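Local coordinates for protein-glutamine gamma-glutamyltransferase 2 (Pagrus major, PDB 1G0D) that catalyses the calcium-dependent joining of peptide-bound glutamine to primary amines, such as the side-chain amines of protein-bound lysine, so cross-linking or modifying proteins, at residues Val34-Pro39 with Ala101-Gly106; Leu58-Gly63 with Ile70-Glu75; Leu587-Pro592 with Gly675-Val680. One frame throughout, in Å; residues are numbered along the deposited sequence.

Contacts 1 and 2 belong to the N-terminal beta-sandwich, and contact 3 to the C-terminal Ig-like domain. Along the chain contact 2 is nested inside the loop closed by contact 1, and contact 3 follows far later. The first two share a mixed five-stranded sheet: contact 1 lies where strands 33-35 and 106-115 meet loops, contact 2 joins strands 55-62 and 68-72. Their centres are about 13 Å apart, and Val104 CG1 packs on Leu62 CD1 at 3.4 Å. Contact 3 lies about 39 Å from contact 1 and about 49 Å from contact 2, between centres. The contacts therefore serve two beta domains at different places in the monomer, away from catalytic Cys272, His332 and Asp355.

Contact 1. Residues Val34-Pro39 with Ala101-Gly106; sequences VRRGQP and ANAVIG
Arg36 reaches from a type II turn, Arg35 to Gln38, across to the backbone of Ala101 and Ala103, in the N-terminal beta-sandwich. The turn begins at the end of edge strand 33-35, and the partner segment is the loop leading into strand 106-115. The tight part surrounds the buried arginine. Its CG sits between the backbone N and the carbonyl carbon (chi1 75°), and from there the chain runs extended to NE. NH1 donates to Ala103 O at 2.9 Å with an N-H...O angle of 151°, and this oxygen lies at the guanidinium edge, near its plane. Over one face stand Asn102 CA and Ala101 O; the Ala101 oxygen is 3.0 Å from Arg36 NE, at an angle too poor for a hydrogen bond. A long side chain ending in a flat group with several N-H donors suits this place, since NH1 also bonds Ser210 O, in the loop between helices 202-208 and 212-223, and NH2 forms a salt bridge with Asp141. Beside the arginine stem, the small Ala103 puts its CB 3.8 Å from Arg36 CB. On the looser side, partly open to solvent, Gly37 passes Ala101 in van der Waals contact, its N bonded to Ser99 OG. Glycine fits the third position of this turn, having a positive phi of 80°; a CB would also crowd Ala101 CB, which rests 4.2 Å from Gly37 CA.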
loop_
_atom_site.group_PDB
_atom_site.type_symbol
_atom_site.label_atom_id
_atom_site.label_comp_id
_atom_site.label_asym_id
_atom_site.label_seq_id
_atom_site.Cartn_x
_atom_site.Cartn_y
_atom_site.Cartn_z
ATOM N N VAL A 34 12.020 21.714 -4.355
ATOM C CA VAL A 34 13.391 21.257 -4.232
ATOM C C VAL A 34 13.600 20.020 -3.327
ATOM O O VAL A 34 12.739 19.729 -2.527
ATOM C CB VAL A 34 14.115 22.546 -3.730
ATOM C CG1 VAL A 34 14.936 22.304 -2.462
ATOM C CG2 VAL A 34 14.842 23.190 -4.896
ATOM N N ARG A 35 14.705 19.279 -3.456
ATOM C CA ARG A 35 14.989 18.125 -2.563
ATOM C C ARG A 35 16.222 18.502 -1.698
ATOM O O ARG A 35 17.067 19.267 -2.148
ATOM C CB ARG A 35 15.254 16.853 -3.371
ATOM C CG ARG A 35 14.107 16.512 -4.310
ATOM C CD ARG A 35 14.137 15.075 -4.788
ATOM N NE ARG A 35 12.968 14.758 -5.610
ATOM C CZ ARG A 35 11.914 14.010 -5.233
ATOM N NH1 ARG A 35 11.825 13.486 -4.013
ATOM N NH2 ARG A 35 10.946 13.750 -6.104
ATOM N N ARG A 36 16.325 17.992 -0.469
ATOM C CA ARG A 36 17.422 18.350 0.450
ATOM C C ARG A 36 18.817 17.823 0.184
ATOM O O ARG A 36 18.989 16.779 -0.408
ATOM C CB ARG A 36 17.045 17.989 1.891
ATOM C CG ARG A 36 17.108 16.541 2.205
ATOM C CD ARG A 36 16.251 16.187 3.437
ATOM N NE ARG A 36 16.552 14.833 3.940
ATOM C CZ ARG A 36 16.266 14.395 5.167
ATOM N NH1 ARG A 36 15.665 15.184 6.038
ATOM N NH2 ARG A 36 16.643 13.181 5.553
ATOM N N GLY A 37 19.818 18.560 0.638
ATOM C CA GLY A 37 21.190 18.134 0.449
ATOM C C GLY A 37 21.735 18.439 -0.933
ATOM O O GLY A 37 22.899 18.155 -1.217
ATOM N N GLN A 38 20.890 19.022 -1.786
ATOM C CA GLN A 38 21.220 19.379 -3.171
ATOM C C GLN A 38 20.985 20.893 -3.354
ATOM O O GLN A 38 19.912 21.412 -3.057
ATOM C CB GLN A 38 20.319 18.575 -4.107
ATOM C CG GLN A 38 20.628 18.709 -5.573
ATOM C CD GLN A 38 19.687 17.899 -6.445
ATOM O OE1 GLN A 38 19.292 16.800 -6.070
ATOM N NE2 GLN A 38 19.317 18.445 -7.618
ATOM N N PRO A 39 21.970 21.610 -3.895
ATOM C CA PRO A 39 21.823 23.050 -4.080
ATOM C C PRO A 39 20.833 23.491 -5.124
ATOM O O PRO A 39 20.533 22.751 -6.056
ATOM C CB PRO A 39 23.228 23.496 -4.444
ATOM C CG PRO A 39 23.783 22.320 -5.169
ATOM C CD PRO A 39 23.258 21.129 -4.406
ATOM N N ALA A 101 21.746 17.902 4.264
ATOM C CA ALA A 101 21.044 16.675 3.917
ATOM C C ALA A 101 20.096 16.250 5.072
ATOM O O ALA A 101 19.384 15.248 4.940
ATOM C CB ALA A 101 22.047 15.557 3.597
ATOM N N ASN A 102 20.106 16.981 6.196
ATOM C CA ASN A 102 19.200 16.684 7.295
ATOM C C ASN A 102 18.166 17.798 7.378
ATOM O O ASN A 102 17.491 17.969 8.389
ATOM C CB ASN A 102 19.929 16.540 8.639
ATOM C CG ASN A 102 20.724 17.763 9.011
ATOM O OD1 ASN A 102 20.846 18.696 8.225
ATOM N ND2 ASN A 102 21.285 17.766 10.222
ATOM N N ALA A 103 18.022 18.549 6.292
ATOM C CA ALA A 103 17.061 19.634 6.261
ATOM C C ALA A 103 15.606 19.178 6.570
ATOM O O ALA A 103 15.192 18.062 6.223
ATOM C CB ALA A 103 17.130 20.289 4.921
ATOM N N VAL A 104 14.839 20.051 7.229
ATOM C CA VAL A 104 13.446 19.786 7.565
ATOM C C VAL A 104 12.625 19.918 6.289
ATOM O O VAL A 104 12.715 20.925 5.602
ATOM C CB VAL A 104 12.908 20.825 8.583
ATOM C CG1 VAL A 104 11.444 20.619 8.785
ATOM C CG2 VAL A 104 13.603 20.672 9.908
ATOM N N ILE A 105 11.848 18.893 5.938
ATOM C CA ILE A 105 11.012 18.997 4.744
ATOM C C ILE A 105 9.846 19.944 5.068
ATOM O O ILE A 105 9.418 20.054 6.219
ATOM C CB ILE A 105 10.490 17.600 4.278
ATOM C CG1 ILE A 105 9.576 16.986 5.311
ATOM C CG2 ILE A 105 11.650 16.633 4.125
ATOM C CD1 ILE A 105 8.742 15.878 4.706
ATOM N N GLY A 106 9.340 20.653 4.075
ATOM C CA GLY A 106 8.252 21.552 4.376
ATOM C C GLY A 106 8.158 22.686 3.403
ATOM O O GLY A 106 8.901 22.731 2.419
#

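Contact 2. Residues Leu58-Gly63 with Ile70-Glu75; sequences LVLHLG and IKVQKE
Leu60 lies against Ile70 and Val72 on one face of a beta hairpin, strands 55-62 and 68-72, at the edge of the N-terminal sandwich's five-stranded sheet. The strands run antiparallel, and Leu60 and Ile70 form a hydrogen-bonded pair, with Ile70 N donating to Leu60 O at 2.8 Å and Leu60 N donating back to Ile70 O. The Leu60 side chain crosses both Ile70 and Val72 obliquely, and Leu60 CB is 4.0 Å from Ile70 CB. Leu60 CG lies beside its backbone N, anti to the carbonyl carbon (chi1 -66°), and its CD1 is 3.4 Å from CG2 of Val72, a methyl likewise beside its own backbone N. Leu58 adds its CB to Val72 CB at 4.1 Å. Branched apolar residues suit this face because it turns inward: Trp82 packs on Leu60 and Ile70, while Leu110 of strand 106-115 touches Leu60. The opposite face differs. There Val59 and Lys71 make a non-hydrogen-bonded pair, and CG of the exposed lysine comes 4.3 Å from Val59 CB, while the chain beyond leads away, as befits an amphipathic residue on an outer surface. In the backbone itself, Val59 CA makes a CA-H...O contact with Ile70 O, 3.3 Å away.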
loop_
_atom_site.group_PDB
_atom_site.type_symbol
_atom_site.label_atom_id
_atom_site.label_comp_id
_atom_site.label_asym_id
_atom_site.label_seq_id
_atom_site.Cartn_x
_atom_site.Cartn_y
_atom_site.Cartn_z
ATOM N N LEU A 58 20.235 36.335 4.211
ATOM C CA LEU A 58 19.146 35.401 3.890
ATOM C C LEU A 58 18.602 34.664 5.104
ATOM O O LEU A 58 19.357 34.040 5.853
ATOM C CB LEU A 58 19.615 34.352 2.865
ATOM C CG LEU A 58 19.330 34.605 1.380
ATOM C CD1 LEU A 58 20.124 35.822 0.962
ATOM C CD2 LEU A 58 19.698 33.397 0.523
ATOM N N VAL A 59 17.292 34.735 5.302
ATOM C CA VAL A 59 16.698 33.996 6.400
ATOM C C VAL A 59 15.468 33.227 5.939
ATOM O O VAL A 59 14.646 33.731 5.175
ATOM C CB VAL A 59 16.396 34.907 7.610
ATOM C CG1 VAL A 59 16.326 36.310 7.173
ATOM C CG2 VAL A 59 15.138 34.459 8.321
ATOM N N LEU A 60 15.385 31.983 6.404
ATOM C CA LEU A 60 14.312 31.079 6.059
ATOM C C LEU A 60 13.238 30.980 7.129
ATOM O O LEU A 60 13.531 31.038 8.309
ATOM C CB LEU A 60 14.903 29.700 5.835
ATOM C CG LEU A 60 15.849 29.456 4.663
ATOM C CD1 LEU A 60 16.637 28.206 4.923
ATOM C CD2 LEU A 60 15.046 29.291 3.391
ATOM N N HIS A 61 11.990 30.812 6.721
ATOM C CA HIS A 61 10.888 30.695 7.683
ATOM C C HIS A 61 10.071 29.454 7.384
ATOM O O HIS A 61 9.677 29.199 6.241
ATOM C CB HIS A 61 9.962 31.917 7.645
ATOM C CG HIS A 61 10.680 33.220 7.792
ATOM N ND1 HIS A 61 10.918 33.801 9.020
ATOM C CD2 HIS A 61 11.296 34.012 6.879
ATOM C CE1 HIS A 61 11.653 34.884 8.861
ATOM N NE2 HIS A 61 11.895 35.036 7.569
ATOM N N LEU A 62 9.823 28.692 8.436
ATOM C CA LEU A 62 9.057 27.449 8.365
ATOM C C LEU A 62 7.892 27.515 9.373
ATOM O O LEU A 62 8.062 28.001 10.495
ATOM C CB LEU A 62 9.971 26.257 8.720
ATOM C CG LEU A 62 10.307 25.149 7.704
ATOM C CD1 LEU A 62 10.735 23.915 8.459
ATOM C CD2 LEU A 62 9.121 24.827 6.810
ATOM N N GLY A 63 6.715 27.037 8.981
ATOM C CA GLY A 63 5.604 27.041 9.910
ATOM C C GLY A 63 4.688 28.201 9.688
ATOM O O GLY A 63 5.152 29.292 9.343
ATOM N N ILE A 70 15.445 29.978 10.111
ATOM C CA ILE A 70 16.833 29.690 9.896
ATOM C C ILE A 70 17.521 30.835 9.202
ATOM O O ILE A 70 17.063 31.284 8.159
ATOM C CB ILE A 70 16.946 28.436 9.013
ATOM C CG1 ILE A 70 16.181 27.295 9.673
ATOM C CG2 ILE A 70 18.382 28.042 8.815
ATOM C CD1 ILE A 70 15.920 26.106 8.775
ATOM N N LYS A 71 18.616 31.307 9.782
ATOM C CA LYS A 71 19.401 32.366 9.149
ATOM C C LYS A 71 20.464 31.628 8.366
ATOM O O LYS A 71 21.325 30.996 8.958
ATOM C CB LYS A 71 20.059 33.274 10.193
ATOM C CG LYS A 71 19.048 34.184 10.902
ATOM C CD LYS A 71 19.641 34.992 12.074
ATOM C CE LYS A 71 19.167 34.508 13.463
ATOM N NZ LYS A 71 17.680 34.328 13.577
ATOM N N VAL A 72 20.388 31.677 7.042
ATOM C CA VAL A 72 21.348 30.999 6.186
ATOM C C VAL A 72 22.769 31.655 6.113
ATOM O O VAL A 72 22.906 32.847 5.796
ATOM C CB VAL A 72 20.732 30.875 4.781
ATOM C CG1 VAL A 72 21.666 30.180 3.841
ATOM C CG2 VAL A 72 19.454 30.097 4.877
ATOM N N GLN A 73 23.811 30.857 6.413
ATOM C CA GLN A 73 25.223 31.271 6.388
ATOM C C GLN A 73 25.700 31.921 5.092
ATOM O O GLN A 73 25.186 31.638 4.019
ATOM C CB GLN A 73 26.115 30.066 6.632
ATOM C CG GLN A 73 26.122 29.497 8.035
ATOM C CD GLN A 73 26.896 28.176 8.080
ATOM O OE1 GLN A 73 27.761 27.959 8.939
ATOM N NE2 GLN A 73 26.594 27.288 7.129
ATOM N N LYS A 74 26.744 32.736 5.197
ATOM C CA LYS A 74 27.277 33.459 4.046
ATOM C C LYS A 74 28.189 32.665 3.133
ATOM O O LYS A 74 28.381 33.034 1.956
ATOM C CB LYS A 74 27.989 34.737 4.493
ATOM C CG LYS A 74 27.736 35.942 3.553
ATOM C CD LYS A 74 26.386 36.616 3.819
ATOM C CE LYS A 74 26.349 37.303 5.185
ATOM N NZ LYS A 74 25.051 37.996 5.393
ATOM N N GLU A 75 28.766 31.596 3.664
ATOM C CA GLU A 75 29.584 30.738 2.836
ATOM C C GLU A 75 30.033 29.486 3.555
ATOM O O GLU A 75 29.302 28.980 4.410
ATOM C CB GLU A 75 30.784 31.504 2.279
ATOM C CG GLU A 75 30.683 31.812 0.759
ATOM C CD GLU A 75 30.945 30.600 -0.157
ATOM O OE1 GLU A 75 31.462 29.573 0.331
ATOM O OE2 GLU A 75 30.634 30.657 -1.368
HETATM O O HOH W 1 22.582 35.220 5.411
#

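Contact 3. Residues Leu587-Pro592 with Gly675-Val680; sequences LLVQVP and GVTTVV
Val589 and Thr677 meet where the flat groups are peptide units of the two strands. CG2 of Val589 rests over one face of the peptide between Gly675 and Val676, 4.0 Å from Gly675 C. The peptide after Val589 receives a partner from above its plane: Thr677 OG1 stands 3.4 Å from Val589 O, in a weak hydrogen bond. OG1 is anti to its own backbone N (chi1 -167°), while Thr677 CG2 takes the crowded position and lies 3.9 Å from Val589 CG1. Threonine thus serves two ends, one branch polar and one apolar. Water 2 links the chains further by donating to Leu587 O at 2.9 Å and accepting from Val676 N. Glycine suits position 675 because Leu587 CB already lies 3.9 Å from Gly675 CA; a CB there would clash with both Leu587 and Val589. An alanine in place of Val589 would remove CG1 and CG2, which would probably leave a gap beside Thr677 CG2 and over the Gly675 peptide, although CB would still face Thr677. Farther on, Val591 and Val679 point tip to tip, but their methyls are modelled too close for the exact spacing to be trusted. The short strands run in the same general direction, 28° apart, and diverge, with axes 6.2 Å apart at closest. Strand 588-590 pairs with 601-608, and 673-682 with 659-666, so the valines and Thr677 pack between two sheets, as where the first and last strands meet in an Ig-like beta-sandwich.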
loop_
_atom_site.group_PDB
_atom_site.type_symbol
_atom_site.label_atom_id
_atom_site.label_comp_id
_atom_site.label_asym_id
_atom_site.label_seq_id
_atom_site.Cartn_x
_atom_site.Cartn_y
_atom_site.Cartn_z
ATOM N N LEU A 587 -12.246 -6.466 -18.021
ATOM C CA LEU A 587 -12.560 -5.371 -18.929
ATOM C C LEU A 587 -11.576 -5.270 -20.077
ATOM O O LEU A 587 -10.382 -5.488 -19.898
ATOM C CB LEU A 587 -12.610 -4.019 -18.170
ATOM C CG LEU A 587 -13.576 -3.878 -16.971
ATOM C CD1 LEU A 587 -13.659 -2.416 -16.466
ATOM C CD2 LEU A 587 -14.948 -4.370 -17.407
ATOM N N LEU A 588 -12.111 -4.951 -21.257
ATOM C CA LEU A 588 -11.341 -4.740 -22.478
ATOM C C LEU A 588 -11.225 -3.248 -22.583
ATOM O O LEU A 588 -12.199 -2.543 -22.926
ATOM C CB LEU A 588 -12.096 -5.227 -23.692
ATOM C CG LEU A 588 -11.285 -5.731 -24.880
ATOM C CD1 LEU A 588 -11.987 -5.307 -26.118
ATOM C CD2 LEU A 588 -9.900 -5.201 -24.850
ATOM N N VAL A 589 -10.042 -2.758 -22.240
ATOM C CA VAL A 589 -9.808 -1.338 -22.303
ATOM C C VAL A 589 -8.914 -1.086 -23.518
ATOM O O VAL A 589 -7.873 -1.737 -23.679
ATOM C CB VAL A 589 -9.163 -0.861 -21.012
ATOM C CG1 VAL A 589 -9.167 0.624 -20.966
ATOM C CG2 VAL A 589 -9.927 -1.401 -19.827
ATOM N N GLN A 590 -9.362 -0.176 -24.395
ATOM C CA GLN A 590 -8.645 0.174 -25.621
ATOM C C GLN A 590 -8.727 1.661 -25.910
ATOM O O GLN A 590 -9.780 2.262 -25.825
ATOM C CB GLN A 590 -9.244 -0.560 -26.813
ATOM C CG GLN A 590 -9.394 -2.052 -26.630
ATOM C CD GLN A 590 -10.291 -2.697 -27.688
ATOM O OE1 GLN A 590 -9.808 -3.414 -28.573
ATOM N NE2 GLN A 590 -11.605 -2.453 -27.595
ATOM N N VAL A 591 -7.604 2.268 -26.241
ATOM C CA VAL A 591 -7.636 3.666 -26.584
ATOM C C VAL A 591 -6.754 3.748 -27.827
ATOM O O VAL A 591 -5.595 4.112 -27.772
ATOM C CB VAL A 591 -7.169 4.496 -25.385
ATOM C CG1 VAL A 591 -6.206 3.739 -24.627
ATOM C CG2 VAL A 591 -6.641 5.803 -25.810
ATOM N N PRO A 592 -7.328 3.385 -28.988
ATOM C CA PRO A 592 -6.728 3.343 -30.327
ATOM C C PRO A 592 -6.093 4.603 -30.965
ATOM O O PRO A 592 -6.478 5.754 -30.689
ATOM C CB PRO A 592 -7.851 2.758 -31.179
ATOM C CG PRO A 592 -9.066 3.149 -30.456
ATOM C CD PRO A 592 -8.747 3.007 -29.033
ATOM N N GLY A 675 -9.916 -3.494 -15.190
ATOM C CA GLY A 675 -9.189 -3.472 -16.450
ATOM C C GLY A 675 -8.116 -2.385 -16.412
ATOM O O GLY A 675 -8.278 -1.404 -15.656
ATOM N N VAL A 676 -7.029 -2.597 -17.177
ATOM C CA VAL A 676 -5.867 -1.671 -17.330
ATOM C C VAL A 676 -5.324 -1.813 -18.731
ATOM O O VAL A 676 -5.310 -2.904 -19.313
ATOM C CB VAL A 676 -4.573 -1.995 -16.502
ATOM C CG1 VAL A 676 -4.132 -0.778 -15.769
ATOM C CG2 VAL A 676 -4.759 -3.172 -15.616
ATOM N N THR A 677 -4.806 -0.720 -19.246
ATOM C CA THR A 677 -4.234 -0.767 -20.559
ATOM C C THR A 677 -3.072 0.178 -20.444
ATOM O O THR A 677 -3.093 1.052 -19.580
ATOM C CB THR A 677 -5.229 -0.249 -21.606
ATOM O OG1 THR A 677 -4.757 -0.582 -22.918
ATOM C CG2 THR A 677 -5.406 1.280 -21.479
ATOM N N THR A 678 -2.068 -0.038 -21.293
ATOM C CA THR A 678 -0.862 0.796 -21.386
ATOM C C THR A 678 -1.033 1.694 -22.614
ATOM O O THR A 678 -1.336 1.235 -23.721
ATOM C CB THR A 678 0.432 -0.030 -21.627
ATOM O OG1 THR A 678 0.635 -0.972 -20.573
ATOM C CG2 THR A 678 1.619 0.872 -21.626
ATOM N N VAL A 679 -0.856 2.980 -22.401
ATOM C CA VAL A 679 -0.951 3.956 -23.468
ATOM C C VAL A 679 0.308 4.845 -23.456
ATOM O O VAL A 679 0.551 5.544 -22.464
ATOM C CB VAL A 679 -2.237 4.856 -23.287
ATOM C CG1 VAL A 679 -2.362 5.808 -24.458
ATOM C CG2 VAL A 679 -3.481 3.985 -23.210
ATOM N N VAL A 680 1.113 4.807 -24.531
ATOM C CA VAL A 680 2.305 5.659 -24.618
ATOM C C VAL A 680 1.936 7.083 -25.112
ATOM O O VAL A 680 1.528 7.269 -26.264
ATOM C CB VAL A 680 3.354 5.032 -25.548
ATOM C CG1 VAL A 680 4.646 5.802 -25.477
ATOM C CG2 VAL A 680 3.619 3.611 -25.141
HETATM O O HOH W 2 -7.616 -5.289 -18.977
#